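Local atomic coordinates of lactaldehyde dehydrogenase (Methanocaldococcus jannaschii, PDB entry 3PQA), a protein that oxidises lactaldehyde to lactate with NAD as the preferred cofactor, a step in the biosynthesis of coenzyme F420. Residues B[148-160]-B[444-456]. Residues are numbered along the deposited sequence; the frame is centred on the assembly and turned at random.
Sequences AHKIAPAIATGNV and REGVKYAMEEMSN
K150 reaches E445 through a salt bridge, NZ to OE2 at 2.7 Å, met on the syn side of the carboxylate. Beyond CG the lysine chain runs extended and bends at its last torsion (chi4 -63°), which brings NZ beside S218 and T220 for two further hydrogen bonds. A water donates to E445 OE1 at 2.6 Å, so both carboxylate oxygens are engaged. With E445 replaced by an alanine, the buried K150 ammonium would probably lose its charged mate, and the water on OE1 its acceptor. Next to this pair, a second water lies in the plane of the H149 ring, 2.8 Å from ND1, and joins it weakly to G446 N. At the far end N159 ND2 donates to M454 O (3.0 Å), nearly in its own amide plane. Between these polar ends the axes of 148-156 and 447-453 cross at -59°. P153 presses CG on A450 CB (3.6 Å) and CB on M451 CG, while the extended M454 chain lays SD against A154 CB at 3.8 Å. T157 CG2 packs on M451 CB. Helix 145-156 is thereby packed on helix 447-453 in the NAD-binding domain of the aldehyde dehydrogenase fold, with E445 close to E241, an active-site residue by similarity to relatives.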
loop_
_atom_site.group_PDB
_atom_site.type_symbol
_atom_site.label_atom_id
_atom_site.label_comp_id
_atom_site.label_asym_id
_atom_site.label_seq_id
_atom_site.Cartn_x
_atom_site.Cartn_y
_atom_site.Cartn_z
ATOM N N ALA B 148 21.836 -5.144 -13.918
ATOM C CA ALA B 148 20.491 -4.688 -14.260
ATOM C C ALA B 148 19.711 -4.320 -12.984
ATOM O O ALA B 148 18.961 -3.344 -12.958
ATOM C CB ALA B 148 19.736 -5.741 -15.090
ATOM N N HIS B 149 19.915 -5.095 -11.929
ATOM C CA HIS B 149 19.227 -4.849 -10.650
ATOM C C HIS B 149 19.670 -3.575 -9.947
ATOM O O HIS B 149 19.012 -3.150 -8.996
ATOM C CB HIS B 149 19.354 -6.055 -9.718
ATOM C CG HIS B 149 18.262 -7.058 -9.904
ATOM N ND1 HIS B 149 16.957 -6.798 -9.556
ATOM C CD2 HIS B 149 18.278 -8.310 -10.417
ATOM C CE1 HIS B 149 16.216 -7.857 -9.832
ATOM N NE2 HIS B 149 16.992 -8.790 -10.350
ATOM N N LYS B 150 20.777 -2.970 -10.393
ATOM C CA LYS B 150 21.190 -1.669 -9.871
ATOM C C LYS B 150 20.940 -0.534 -10.866
ATOM O O LYS B 150 20.436 0.529 -10.490
ATOM C CB LYS B 150 22.667 -1.678 -9.472
ATOM C CG LYS B 150 23.018 -2.716 -8.404
ATOM C CD LYS B 150 24.450 -2.550 -7.906
ATOM C CE LYS B 150 24.900 -3.781 -7.082
ATOM N NZ LYS B 150 24.080 -3.953 -5.839
ATOM N N ILE B 151 21.339 -0.747 -12.123
ATOM C CA ILE B 151 21.140 0.237 -13.192
ATOM C C ILE B 151 19.670 0.562 -13.465
ATOM O O ILE B 151 19.306 1.744 -13.538
ATOM C CB ILE B 151 21.844 -0.196 -14.509
ATOM C CG1 ILE B 151 23.353 -0.332 -14.266
ATOM C CG2 ILE B 151 21.568 0.811 -15.650
ATOM C CD1 ILE B 151 24.091 -1.025 -15.408
ATOM N N ALA B 152 18.846 -0.472 -13.645
ATOM C CA ALA B 152 17.441 -0.252 -13.994
ATOM C C ALA B 152 16.697 0.608 -12.936
ATOM O O ALA B 152 16.106 1.650 -13.288
ATOM C CB ALA B 152 16.731 -1.578 -14.253
ATOM N N PRO B 153 16.751 0.217 -11.641
ATOM C CA PRO B 153 16.129 1.111 -10.635
ATOM C C PRO B 153 16.766 2.503 -10.514
ATOM O O PRO B 153 16.054 3.472 -10.244
ATOM C CB PRO B 153 16.251 0.338 -9.318
ATOM C CG PRO B 153 17.300 -0.692 -9.548
ATOM C CD PRO B 153 17.354 -0.985 -11.022
ATOM N N ALA B 154 18.089 2.610 -10.707
ATOM C CA ALA B 154 18.759 3.914 -10.675
ATOM C C ALA B 154 18.256 4.868 -11.755
ATOM O O ALA B 154 17.969 6.037 -11.474
ATOM C CB ALA B 154 20.278 3.744 -10.774
ATOM N N ILE B 155 18.155 4.373 -12.991
ATOM C CA ILE B 155 17.599 5.155 -14.096
ATOM C C ILE B 155 16.132 5.527 -13.804
ATOM O O ILE B 155 15.716 6.685 -13.942
ATOM C CB ILE B 155 17.723 4.414 -15.454
ATOM C CG1 ILE B 155 19.198 4.280 -15.869
ATOM C CG2 ILE B 155 16.931 5.139 -16.566
ATOM C CD1 ILE B 155 19.390 3.424 -17.112
ATOM N N ALA B 156 15.371 4.534 -13.352
ATOM C CA ALA B 156 13.958 4.743 -13.037
ATOM C C ALA B 156 13.702 5.862 -12.027
ATOM O O ALA B 156 12.653 6.524 -12.094
ATOM C CB ALA B 156 13.338 3.442 -12.546
ATOM N N THR B 157 14.640 6.046 -11.095
ATOM C CA THR B 157 14.501 7.021 -10.005
ATOM C C THR B 157 15.270 8.335 -10.255
ATOM O O THR B 157 15.371 9.176 -9.361
ATOM C CB THR B 157 14.874 6.385 -8.635
ATOM O OG1 THR B 157 16.158 5.744 -8.724
ATOM C CG2 THR B 157 13.833 5.356 -8.232
ATOM N N GLY B 158 15.812 8.509 -11.464
ATOM C CA GLY B 158 16.411 9.798 -11.868
ATOM C C GLY B 158 17.816 10.081 -11.367
ATOM O O GLY B 158 18.207 11.240 -11.239
ATOM N N ASN B 159 18.573 9.017 -11.116
ATOM C CA ASN B 159 19.944 9.101 -10.642
ATOM C C ASN B 159 20.955 9.040 -11.766
ATOM O O ASN B 159 20.751 8.351 -12.749
ATOM C CB ASN B 159 20.246 7.946 -9.701
ATOM C CG ASN B 159 19.422 7.996 -8.449
ATOM O OD1 ASN B 159 19.664 8.820 -7.575
ATOM N ND2 ASN B 159 18.446 7.109 -8.347
ATOM N N VAL B 160 22.059 9.763 -11.592
ATOM C CA VAL B 160 23.264 9.543 -12.372
ATOM C C VAL B 160 23.965 8.306 -11.796
ATOM O O VAL B 160 23.907 8.063 -10.588
ATOM C CB VAL B 160 24.170 10.788 -12.281
ATOM C CG1 VAL B 160 25.552 10.516 -12.862
ATOM C CG2 VAL B 160 23.499 11.956 -13.015
ATOM N N ARG B 444 17.241 -4.014 0.539
ATOM C CA ARG B 444 16.658 -5.072 -0.285
ATOM C C ARG B 444 16.703 -4.692 -1.755
ATOM O O ARG B 444 16.493 -3.527 -2.098
ATOM C CB ARG B 444 15.209 -5.376 0.156
ATOM C CG ARG B 444 15.080 -5.944 1.578
ATOM C CD ARG B 444 15.666 -7.353 1.695
ATOM N NE ARG B 444 15.625 -7.890 3.058
ATOM C CZ ARG B 444 16.502 -7.588 4.021
ATOM N NH1 ARG B 444 17.486 -6.722 3.793
ATOM N NH2 ARG B 444 16.400 -8.149 5.220
ATOM N N GLU B 445 17.008 -5.672 -2.609
ATOM C CA GLU B 445 16.921 -5.518 -4.051
ATOM C C GLU B 445 15.673 -6.218 -4.620
ATOM O O GLU B 445 14.817 -6.712 -3.873
ATOM C CB GLU B 445 18.231 -5.945 -4.747
ATOM C CG GLU B 445 19.393 -4.970 -4.509
ATOM C CD GLU B 445 20.557 -5.129 -5.506
ATOM O OE1 GLU B 445 20.587 -6.094 -6.301
ATOM O OE2 GLU B 445 21.477 -4.291 -5.463
ATOM N N GLY B 446 15.557 -6.243 -5.941
ATOM C CA GLY B 446 14.224 -6.365 -6.554
ATOM C C GLY B 446 13.899 -4.927 -6.934
ATOM O O GLY B 446 13.984 -4.035 -6.093
ATOM N N VAL B 447 13.536 -4.708 -8.198
ATOM C CA VAL B 447 13.399 -3.355 -8.781
ATOM C C VAL B 447 12.633 -2.377 -7.897
ATOM O O VAL B 447 13.127 -1.283 -7.588
ATOM C CB VAL B 447 12.849 -3.431 -10.240
ATOM C CG1 VAL B 447 12.371 -2.083 -10.761
ATOM C CG2 VAL B 447 13.946 -4.019 -11.152
ATOM N N LYS B 448 11.453 -2.780 -7.434
ATOM C CA LYS B 448 10.596 -1.879 -6.667
ATOM C C LYS B 448 11.280 -1.448 -5.363
ATOM O O LYS B 448 11.193 -0.283 -4.955
ATOM C CB LYS B 448 9.262 -2.570 -6.374
ATOM C CG LYS B 448 8.237 -1.672 -5.717
ATOM C CD LYS B 448 7.034 -2.478 -5.272
ATOM C CE LYS B 448 5.991 -1.528 -4.674
ATOM N NZ LYS B 448 4.780 -2.217 -4.171
ATOM N N TYR B 449 11.988 -2.398 -4.755
ATOM C CA TYR B 449 12.647 -2.184 -3.473
ATOM C C TYR B 449 13.913 -1.365 -3.638
ATOM O O TYR B 449 14.160 -0.472 -2.836
ATOM C CB TYR B 449 12.919 -3.540 -2.796
ATOM C CG TYR B 449 11.616 -4.319 -2.738
ATOM C CD1 TYR B 449 10.681 -4.046 -1.752
ATOM C CD2 TYR B 449 11.290 -5.259 -3.728
ATOM C CE1 TYR B 449 9.455 -4.726 -1.722
ATOM C CE2 TYR B 449 10.068 -5.939 -3.703
ATOM C CZ TYR B 449 9.170 -5.658 -2.699
ATOM O OH TYR B 449 7.961 -6.308 -2.687
ATOM N N ALA B 450 14.681 -1.645 -4.696
ATOM C CA ALA B 450 15.887 -0.859 -4.979
ATOM C C ALA B 450 15.521 0.594 -5.298
ATOM O O ALA B 450 16.235 1.525 -4.894
ATOM C CB ALA B 450 16.665 -1.476 -6.127
ATOM N N MET B 451 14.408 0.800 -6.002
ATOM C CA MET B 451 13.960 2.155 -6.332
ATOM C C MET B 451 13.735 2.963 -5.052
ATOM O O MET B 451 14.147 4.134 -4.954
ATOM C CB MET B 451 12.702 2.145 -7.208
ATOM C CG MET B 451 12.940 1.726 -8.659
ATOM S SD MET B 451 11.396 1.525 -9.635
ATOM C CE MET B 451 10.718 3.227 -9.679
ATOM N N GLU B 452 13.124 2.322 -4.056
ATOM C CA GLU B 452 12.931 2.978 -2.774
ATOM C C GLU B 452 14.250 3.347 -2.072
ATOM O O GLU B 452 14.343 4.432 -1.483
ATOM C CB GLU B 452 12.013 2.160 -1.850
ATOM C CG GLU B 452 11.665 2.868 -0.531
ATOM C CD GLU B 452 10.825 4.139 -0.718
ATOM O OE1 GLU B 452 10.308 4.379 -1.836
ATOM O OE2 GLU B 452 10.667 4.919 0.251
ATOM N N GLU B 453 15.246 2.460 -2.138
ATOM C CA GLU B 453 16.587 2.700 -1.558
ATOM C C GLU B 453 17.293 3.820 -2.317
ATOM O O GLU B 453 18.023 4.596 -1.727
ATOM C CB GLU B 453 17.468 1.445 -1.631
ATOM C CG GLU B 453 16.829 0.156 -1.099
ATOM C CD GLU B 453 16.954 -0.039 0.397
ATOM O OE1 GLU B 453 17.540 0.839 1.075
ATOM O OE2 GLU B 453 16.443 -1.089 0.885
ATOM N N MET B 454 17.059 3.888 -3.624
ATOM C CA MET B 454 17.748 4.826 -4.514
ATOM C C MET B 454 17.041 6.183 -4.659
ATOM O O MET B 454 17.399 7.001 -5.505
ATOM C CB MET B 454 17.998 4.166 -5.886
ATOM C CG MET B 454 19.025 3.005 -5.832
ATOM S SD MET B 454 19.274 2.187 -7.429
ATOM C CE MET B 454 20.591 1.006 -7.002
ATOM N N SER B 455 16.027 6.412 -3.833
ATOM C CA SER B 455 15.395 7.709 -3.803
ATOM C C SER B 455 15.240 8.196 -2.366
ATOM O O SER B 455 15.393 7.411 -1.412
ATOM C CB SER B 455 14.072 7.688 -4.593
ATOM O OG SER B 455 13.182 6.715 -4.133
ATOM N N ASN B 456 15.015 9.499 -2.222
ATOM C CA ASN B 456 14.721 10.108 -0.927
ATOM C C ASN B 456 13.285 10.587 -0.928
ATOM O O ASN B 456 12.782 11.048 -1.957
ATOM C CB ASN B 456 15.638 11.308 -0.686
ATOM C CG ASN B 456 17.082 10.908 -0.448
ATOM O OD1 ASN B 456 17.371 9.939 0.260
ATOM N ND2 ASN B 456 18.003 11.676 -1.033
HETATM O O HOH W 1 16.775 -4.501 -7.942
HETATM O O HOH W 2 22.820 -6.332 -7.703
#